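Local coordinates for protein serine acetyltransferase (Neisseria gonorrhoeae, PDB 6WYE) that probably catalyses acetyl transfer from acetyl-CoA to L-serine, giving O-acetyl-L-serine in the first step of cysteine biosynthesis, at residues A[99-110]-A[133-144]; A[67-78]-A[88-96]. All coordinates share one frame; numbering follows the deposited sequence.

Contact 1: A[99-110]-A[133-144]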
# COMPACT_ATOMS: atom_id res chain seq x y z
N ASP A 99 -3.91 28.78 13.98
CA ASP A 99 -4.54 29.86 13.21
C ASP A 99 -6.04 29.56 13.17
O ASP A 99 -6.54 28.95 12.22
CB ASP A 99 -3.94 29.95 11.81
CG ASP A 99 -4.42 31.17 11.03
OD1 ASP A 99 -5.34 31.88 11.50
OD2 ASP A 99 -3.87 31.41 9.94
N THR A 100 -6.75 29.99 14.21
CA THR A 100 -8.18 29.67 14.27
C THR A 100 -9.00 30.47 13.27
O THR A 100 -10.20 30.18 13.12
CB THR A 100 -8.69 29.91 15.69
OG1 THR A 100 -7.65 29.59 16.63
N GLN A 101 -8.39 31.40 12.54
CA GLN A 101 -9.11 32.03 11.43
C GLN A 101 -9.36 31.05 10.29
O GLN A 101 -10.34 31.20 9.56
CB GLN A 101 -8.32 33.24 10.92
N ILE A 102 -8.49 30.05 10.14
CA ILE A 102 -8.66 29.09 9.05
C ILE A 102 -10.00 28.37 9.16
O ILE A 102 -10.76 28.28 8.18
CB ILE A 102 -7.48 28.11 9.02
CG1 ILE A 102 -6.18 28.88 8.81
CG2 ILE A 102 -7.69 27.08 7.92
CD1 ILE A 102 -4.94 28.01 8.76
N SER A 103 -10.32 27.87 10.36
CA SER A 103 -11.58 27.15 10.53
C SER A 103 -12.78 28.04 10.25
O SER A 103 -13.78 27.58 9.69
CB SER A 103 -11.67 26.57 11.94
OG SER A 103 -11.11 25.27 11.98
N LYS A 104 -12.67 29.34 10.55
CA LYS A 104 -13.75 30.25 10.22
C LYS A 104 -13.88 30.42 8.71
O LYS A 104 -14.99 30.46 8.17
CB LYS A 104 -13.53 31.61 10.90
N CYS A 105 -12.75 30.49 8.01
CA CYS A 105 -12.81 30.49 6.55
C CYS A 105 -13.41 29.20 6.03
O CYS A 105 -14.24 29.23 5.11
CB CYS A 105 -11.40 30.72 6.00
SG CYS A 105 -10.78 32.34 6.46
N VAL A 106 -13.04 28.07 6.63
CA VAL A 106 -13.58 26.77 6.22
C VAL A 106 -15.10 26.77 6.29
O VAL A 106 -15.79 26.37 5.34
CB VAL A 106 -12.99 25.64 7.09
CG1 VAL A 106 -13.79 24.36 6.92
CG2 VAL A 106 -11.54 25.40 6.74
N GLU A 107 -15.65 27.25 7.41
CA GLU A 107 -17.10 27.30 7.56
C GLU A 107 -17.74 28.23 6.55
O GLU A 107 -18.78 27.91 5.97
CB GLU A 107 -17.47 27.74 8.98
CG GLU A 107 -16.86 26.86 10.07
CD GLU A 107 -17.77 26.68 11.27
OE1 GLU A 107 -18.83 27.36 11.34
OE2 GLU A 107 -17.42 25.88 12.16
N ALA A 108 -17.14 29.41 6.32
CA ALA A 108 -17.69 30.31 5.32
C ALA A 108 -17.72 29.65 3.95
O ALA A 108 -18.70 29.78 3.20
CB ALA A 108 -16.87 31.61 5.28
N ASP A 109 -16.66 28.92 3.60
CA ASP A 109 -16.60 28.25 2.31
C ASP A 109 -17.71 27.23 2.15
O ASP A 109 -18.33 27.14 1.08
CB ASP A 109 -15.22 27.60 2.14
CG ASP A 109 -14.11 28.61 1.89
OD1 ASP A 109 -14.41 29.83 1.88
OD2 ASP A 109 -12.94 28.20 1.70
N LEU A 110 -17.96 26.42 3.18
CA LEU A 110 -19.00 25.40 3.07
C LEU A 110 -20.36 26.04 2.86
O LEU A 110 -21.15 25.59 2.01
CB LEU A 110 -19.00 24.49 4.31
CG LEU A 110 -17.83 23.50 4.39
CD1 LEU A 110 -17.70 22.89 5.79
CD2 LEU A 110 -18.03 22.40 3.36
N PHE A 133 -13.01 22.35 -2.94
CA PHE A 133 -13.02 22.65 -1.51
C PHE A 133 -11.78 22.07 -0.82
O PHE A 133 -11.16 22.74 0.01
CB PHE A 133 -14.31 22.10 -0.89
CG PHE A 133 -14.33 22.20 0.60
CD1 PHE A 133 -14.67 23.40 1.21
CD2 PHE A 133 -13.99 21.11 1.39
CE1 PHE A 133 -14.68 23.52 2.59
CE2 PHE A 133 -13.99 21.21 2.77
CZ PHE A 133 -14.33 22.42 3.37
N HIS A 134 -11.40 20.83 -1.14
CA HIS A 134 -10.20 20.25 -0.54
C HIS A 134 -8.97 21.09 -0.87
O HIS A 134 -8.16 21.40 0.01
CB HIS A 134 -10.00 18.81 -1.00
CG HIS A 134 -11.14 17.90 -0.68
ND1 HIS A 134 -11.54 16.88 -1.50
CD2 HIS A 134 -11.99 17.89 0.38
CE1 HIS A 134 -12.59 16.26 -0.97
NE2 HIS A 134 -12.87 16.85 0.18
N ALA A 135 -8.82 21.48 -2.14
CA ALA A 135 -7.61 22.20 -2.55
C ALA A 135 -7.50 23.55 -1.85
O ALA A 135 -6.42 23.94 -1.41
CB ALA A 135 -7.58 22.39 -4.06
N ILE A 136 -8.63 24.27 -1.74
CA ILE A 136 -8.62 25.57 -1.08
C ILE A 136 -8.17 25.42 0.37
O ILE A 136 -7.31 26.17 0.85
CB ILE A 136 -10.02 26.21 -1.14
CG1 ILE A 136 -10.40 26.66 -2.56
CG2 ILE A 136 -10.14 27.39 -0.16
CD1 ILE A 136 -9.42 27.60 -3.18
N GLN A 137 -8.77 24.48 1.10
CA GLN A 137 -8.43 24.33 2.51
C GLN A 137 -7.02 23.80 2.69
O GLN A 137 -6.32 24.22 3.61
CB GLN A 137 -9.44 23.43 3.22
CG GLN A 137 -10.94 23.78 3.03
CD GLN A 137 -11.21 25.26 2.83
OE1 GLN A 137 -10.62 26.12 3.49
NE2 GLN A 137 -12.12 25.57 1.91
N ALA A 138 -6.59 22.86 1.83
CA ALA A 138 -5.19 22.45 1.88
C ALA A 138 -4.28 23.65 1.68
O ALA A 138 -3.24 23.77 2.33
CB ALA A 138 -4.89 21.38 0.82
N HIS A 139 -4.66 24.58 0.78
CA HIS A 139 -3.80 25.74 0.58
C HIS A 139 -3.76 26.64 1.82
O HIS A 139 -2.70 27.12 2.20
CB HIS A 139 -4.23 26.58 -0.61
CG HIS A 139 -3.61 27.94 -0.60
ND1 HIS A 139 -2.27 28.15 -0.87
CD2 HIS A 139 -4.10 29.15 -0.22
CE1 HIS A 139 -1.99 29.43 -0.73
NE2 HIS A 139 -3.08 30.06 -0.33
N ARG A 140 -4.92 26.86 2.45
CA ARG A 140 -4.94 27.68 3.66
C ARG A 140 -3.95 27.16 4.69
O ARG A 140 -3.14 27.93 5.24
CB ARG A 140 -6.35 27.70 4.26
CG ARG A 140 -7.39 28.39 3.42
CD ARG A 140 -8.69 28.53 4.22
NE ARG A 140 -9.83 28.85 3.36
CZ ARG A 140 -10.00 30.03 2.77
NH1 ARG A 140 -9.13 31.01 2.96
NH2 ARG A 140 -11.06 30.23 2.00
N ILE A 141 -3.96 25.85 4.94
CA ILE A 141 -2.95 25.28 5.84
C ILE A 141 -1.56 25.43 5.24
O ILE A 141 -0.60 25.82 5.93
CB ILE A 141 -3.28 23.81 6.15
CG1 ILE A 141 -4.69 23.69 6.72
CG2 ILE A 141 -2.24 23.23 7.11
CD1 ILE A 141 -5.16 22.25 6.90
N ASN A 142 -1.42 25.15 3.94
CA ASN A 142 -0.12 25.30 3.29
C ASN A 142 0.42 26.71 3.45
O ASN A 142 1.62 26.89 3.71
CB ASN A 142 -0.22 24.94 1.80
CG ASN A 142 0.95 24.11 1.35
OD1 ASN A 142 1.47 23.30 2.12
ND2 ASN A 142 1.39 24.31 0.10
N HIS A 143 -0.45 27.71 3.31
CA HIS A 143 -0.03 29.09 3.47
C HIS A 143 0.49 29.34 4.88
O HIS A 143 1.52 30.00 5.06
CB HIS A 143 -1.20 30.02 3.15
CG HIS A 143 -0.84 31.47 3.12
ND1 HIS A 143 0.17 31.97 2.32
CD2 HIS A 143 -1.36 32.54 3.78
CE1 HIS A 143 0.26 33.28 2.50
NE2 HIS A 143 -0.66 33.65 3.38
N ARG A 144 -0.19 28.79 5.89
CA ARG A 144 0.27 28.92 7.27
C ARG A 144 1.64 28.26 7.47
O ARG A 144 2.51 28.83 8.13
CB ARG A 144 -0.79 28.31 8.22
CG ARG A 144 -0.38 28.06 9.68
CD ARG A 144 0.33 29.25 10.35
NE ARG A 144 -0.48 30.45 10.34
CZ ARG A 144 0.01 31.69 10.25
NH1 ARG A 144 1.32 31.88 10.17
NH2 ARG A 144 -0.82 32.73 10.25
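Asp109 points its carboxylate into helix 133-144, among Phe133, Ile136, Gln137 and Arg140, as a knob in a hole. One oxygen does most of the work. Arg140 NH2 reaches Asp109 OD2 on its syn side at 2.8 Å, in a nearly straight salt bridge (177°). Gln137 NE2 takes the anti lone pair of the same OD2, also at 2.8 Å. Arg140 NE in turn donates to Gln137 OE1, which fixes the rotation of the amide. The three groups thus form a closed polar cluster. Asp109 OD1 accepts from Leu179 N, and Arg140 NH2 also donates to Gly176 O, so the cluster ties the helices to the start of the left-handed beta-helix formed by the hexapeptide repeats. The two helices run nearly antiparallel in the helical N-terminal domain, their axes at 166°. Cys105 CB lies over the centre of the Arg140 guanidinium face, 3.6 Å from CZ. Phe133 has CG anti to its backbone N (chi1 173°), which sends the ring across to Leu110. Leu110 CD2 covers one face in a CH-pi contact, and Gln137 CG covers the other. Val106 CG1 meets the ring edge at CZ. Ile102 CG2 packs on Arg140 CB at 3.9 Å. At the far end Arg144 NH2 forms a salt bridge with the poorly ordered Asp99, through a weak hydrogen bond to OD2 (3.3 Å). Arg144 NH1 pairs with Asp148.

Contact 2: A[67-78]-A[88-96]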
# COMPACT_ATOMS: atom_id res chain seq x y z
N GLY A 67 -12.87 20.94 12.31
CA GLY A 67 -11.47 21.10 11.97
C GLY A 67 -10.70 19.79 12.03
O GLY A 67 -9.84 19.51 11.19
N SER A 68 -11.02 18.95 13.02
CA SER A 68 -10.37 17.66 13.14
C SER A 68 -10.76 16.74 11.99
O SER A 68 -9.92 16.01 11.45
CB SER A 68 -10.74 17.02 14.49
OG SER A 68 -10.05 15.80 14.71
N VAL A 69 -12.02 16.82 11.56
CA VAL A 69 -12.46 16.07 10.38
C VAL A 69 -11.68 16.52 9.15
O VAL A 69 -11.14 15.70 8.40
CB VAL A 69 -13.98 16.23 10.19
CG1 VAL A 69 -14.42 15.70 8.83
CG2 VAL A 69 -14.73 15.51 11.32
N LEU A 70 -11.60 17.83 8.93
CA LEU A 70 -10.91 18.34 7.75
C LEU A 70 -9.45 17.93 7.73
O LEU A 70 -8.94 17.40 6.73
CB LEU A 70 -11.04 19.86 7.69
CG LEU A 70 -10.39 20.52 6.47
CD1 LEU A 70 -11.21 20.27 5.20
CD2 LEU A 70 -10.22 22.00 6.73
N ALA A 71 -8.75 18.11 8.86
CA ALA A 71 -7.35 17.70 8.93
C ALA A 71 -7.20 16.23 8.61
O ALA A 71 -6.26 15.83 7.89
CB ALA A 71 -6.78 18.01 10.32
N TYR A 72 -8.11 15.40 9.12
CA TYR A 72 -8.04 13.96 8.87
C TYR A 72 -8.25 13.65 7.39
O TYR A 72 -7.47 12.90 6.79
CB TYR A 72 -9.07 13.24 9.73
CG TYR A 72 -8.91 11.74 9.81
CD1 TYR A 72 -8.08 11.16 10.76
CD2 TYR A 72 -9.62 10.91 8.95
CE1 TYR A 72 -7.95 9.78 10.84
CE2 TYR A 72 -9.50 9.52 9.04
CZ TYR A 72 -8.67 8.97 9.98
OH TYR A 72 -8.55 7.60 10.06
N HIS A 73 -9.28 14.21 6.80
CA HIS A 73 -9.59 13.91 5.39
C HIS A 73 -8.51 14.44 4.45
O HIS A 73 -8.13 13.74 3.56
CB HIS A 73 -10.96 14.45 5.03
CG HIS A 73 -11.59 13.83 3.83
ND1 HIS A 73 -11.52 12.51 3.57
CD2 HIS A 73 -12.34 14.37 2.87
CE1 HIS A 73 -12.20 12.26 2.49
NE2 HIS A 73 -12.70 13.37 2.05
N LEU A 74 -8.06 15.66 4.68
CA LEU A 74 -7.02 16.23 3.83
C LEU A 74 -5.74 15.42 3.89
O LEU A 74 -5.09 15.17 2.86
CB LEU A 74 -6.74 17.68 4.23
CG LEU A 74 -7.83 18.71 3.93
CD1 LEU A 74 -7.33 20.11 4.26
CD2 LEU A 74 -8.26 18.61 2.46
N SER A 75 -5.34 14.99 5.10
CA SER A 75 -4.12 14.20 5.19
C SER A 75 -4.30 12.86 4.50
O SER A 75 -3.34 12.35 3.90
CB SER A 75 -3.71 14.03 6.66
OG SER A 75 -4.64 13.21 7.35
N SER A 76 -5.51 12.29 4.55
CA SER A 76 -5.81 11.13 3.71
C SER A 76 -5.52 11.42 2.24
O SER A 76 -4.95 10.58 1.53
CB SER A 76 -7.26 10.67 3.95
OG SER A 76 -8.17 11.22 3.01
N LYS A 77 -5.87 12.61 1.76
CA LYS A 77 -5.70 12.92 0.35
C LYS A 77 -4.23 13.11 -0.02
O LYS A 77 -3.78 12.64 -1.07
CB LYS A 77 -6.46 14.20 -0.01
CG LYS A 77 -7.93 14.18 0.24
CD LYS A 77 -8.61 13.13 -0.57
CE LYS A 77 -10.12 13.25 -0.41
NZ LYS A 77 -10.79 12.26 -1.28
N LEU A 78 -3.48 13.83 0.80
CA LEU A 78 -2.16 14.29 0.39
C LEU A 78 -1.04 13.47 0.99
O LEU A 78 0.11 13.63 0.58
CB LEU A 78 -1.98 15.76 0.77
CG LEU A 78 -3.11 16.60 0.17
CD1 LEU A 78 -2.98 18.04 0.61
CD2 LEU A 78 -3.08 16.48 -1.36
N LEU A 88 1.16 14.04 8.83
CA LEU A 88 0.45 15.14 8.17
C LEU A 88 -0.80 15.53 8.95
O LEU A 88 -1.09 16.72 9.12
CB LEU A 88 0.06 14.71 6.76
CG LEU A 88 -0.30 15.79 5.73
CD1 LEU A 88 0.68 16.97 5.79
CD2 LEU A 88 -0.28 15.14 4.36
N PHE A 89 -1.53 14.53 9.44
CA PHE A 89 -2.73 14.81 10.23
C PHE A 89 -2.40 15.69 11.42
O PHE A 89 -3.10 16.67 11.69
CB PHE A 89 -3.35 13.48 10.69
CG PHE A 89 -4.53 13.63 11.63
CD1 PHE A 89 -5.53 14.55 11.37
CD2 PHE A 89 -4.63 12.84 12.76
CE1 PHE A 89 -6.61 14.69 12.23
CE2 PHE A 89 -5.71 12.97 13.63
CZ PHE A 89 -6.70 13.90 13.36
N GLU A 90 -1.33 15.34 12.15
CA GLU A 90 -0.94 16.13 13.32
C GLU A 90 -0.51 17.53 12.91
O GLU A 90 -0.90 18.51 13.55
CB GLU A 90 0.17 15.42 14.10
N ILE A 91 0.29 17.63 11.84
CA ILE A 91 0.71 18.94 11.35
C ILE A 91 -0.50 19.79 11.00
O ILE A 91 -0.59 20.97 11.38
CB ILE A 91 1.66 18.77 10.16
CG1 ILE A 91 3.00 18.19 10.64
CG2 ILE A 91 1.82 20.10 9.44
CD1 ILE A 91 3.84 17.54 9.56
N TYR A 92 -1.46 19.21 10.28
CA TYR A 92 -2.67 19.95 9.92
C TYR A 92 -3.48 20.32 11.16
O TYR A 92 -4.06 21.41 11.23
CB TYR A 92 -3.54 19.12 8.97
CG TYR A 92 -3.05 19.07 7.54
CD1 TYR A 92 -2.01 19.88 7.11
CD2 TYR A 92 -3.66 18.24 6.62
CE1 TYR A 92 -1.59 19.85 5.77
CE2 TYR A 92 -3.25 18.20 5.30
CZ TYR A 92 -2.22 19.00 4.88
OH TYR A 92 -1.83 18.93 3.56
N GLN A 93 -3.56 19.41 12.14
CA GLN A 93 -4.29 19.72 13.36
C GLN A 93 -3.62 20.86 14.13
O GLN A 93 -4.30 21.78 14.60
CB GLN A 93 -4.41 18.46 14.23
CG GLN A 93 -5.85 18.05 14.48
CD GLN A 93 -5.98 16.75 15.25
OE1 GLN A 93 -5.01 15.98 15.37
NE2 GLN A 93 -7.17 16.50 15.79
N GLN A 94 -2.29 20.83 14.25
CA GLN A 94 -1.59 21.91 14.94
C GLN A 94 -1.73 23.23 14.18
O GLN A 94 -1.90 24.29 14.79
CB GLN A 94 -0.12 21.57 15.13
N ALA A 95 -1.67 23.17 12.84
CA ALA A 95 -1.83 24.39 12.05
C ALA A 95 -3.22 24.98 12.23
O ALA A 95 -3.37 26.21 12.35
CB ALA A 95 -1.56 24.10 10.57
N LEU A 96 -4.25 24.14 12.24
CA LEU A 96 -5.59 24.64 12.51
C LEU A 96 -5.68 25.22 13.92
O LEU A 96 -6.39 26.21 14.14
CB LEU A 96 -6.62 23.53 12.33
CG LEU A 96 -6.96 23.18 10.88
CD1 LEU A 96 -7.86 21.99 10.85
CD2 LEU A 96 -7.62 24.35 10.20
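Phe89 inserts its ring between Ser68, Ala71, Tyr72 and Ser75 of helix 67-78. Its CG stands anti to the backbone N, which swings the ring across to the other helix. Tyr72 turns an edge to it, with CD1 over the ring centre. This is a T-shaped pair, with centroids 5.3 Å apart and planes at 87°. The other face of Phe89 carries Gln93 OE1 from its own helix. Ala71 is the reciprocal knob, seated among Phe89, Tyr92, Gln93 and Leu96. Its CB lies 3.7 Å from Tyr92 CB, and the small side chain lets the axes approach to 8.4 Å. Tyr92 differs from Phe89: its CG is anti to the carbonyl carbon (chi1 -77°), which brings the ring into a hole of Ala71, Leu74, Ser75 and Leu78. Leu74 CB is 3.7 Å from Tyr92 CE2, and Leu78 CD1 meets the ring edge near OH. Ser75 keeps OG turned back to its own helix, near Ala71 O and Tyr72 O, and offers CB to Leu88 CB at 3.8 Å. Leu96 CD1 rests on Gly67 O at 3.2 Å. The helices run in roughly opposite directions, splayed at 142°, and interlock knobs into holes in the N-terminal domain. Helix 131-147 packs on Leu70 and Tyr92, and helix 151-165 on Leu78 and Tyr92. Tyr72 faces helix 53-61, and its ring makes a cation-pi contact with Arg86 of a third subunit.

Contacts 1 and 2 are neighbouring, touching helix pairs of the N-terminal helical domain, their centres about 11 Å apart. They follow in series along the chain, since helix 85-98 leads directly into helix 100-116. Apolar side chains join them. Ile141 CG2 lies 3.4 Å from Tyr92 CD1, Ile102 CG2 is 3.6 Å from Leu96 CD2, and Val106 CG2 is 3.6 Å from Leu70 CD2. Contact 1 is the more polar and adjoins the beta-helix. Its Phe133 side chain is about 12 Å from a bound malate, and its Leu110 side chain about 11 Å from the sodium ion. Contact 2 lies farther from the chain centre (about 16 Å, centre to centre, against 8 Å) and meets three other subunits; contact 1 meets one, through His134.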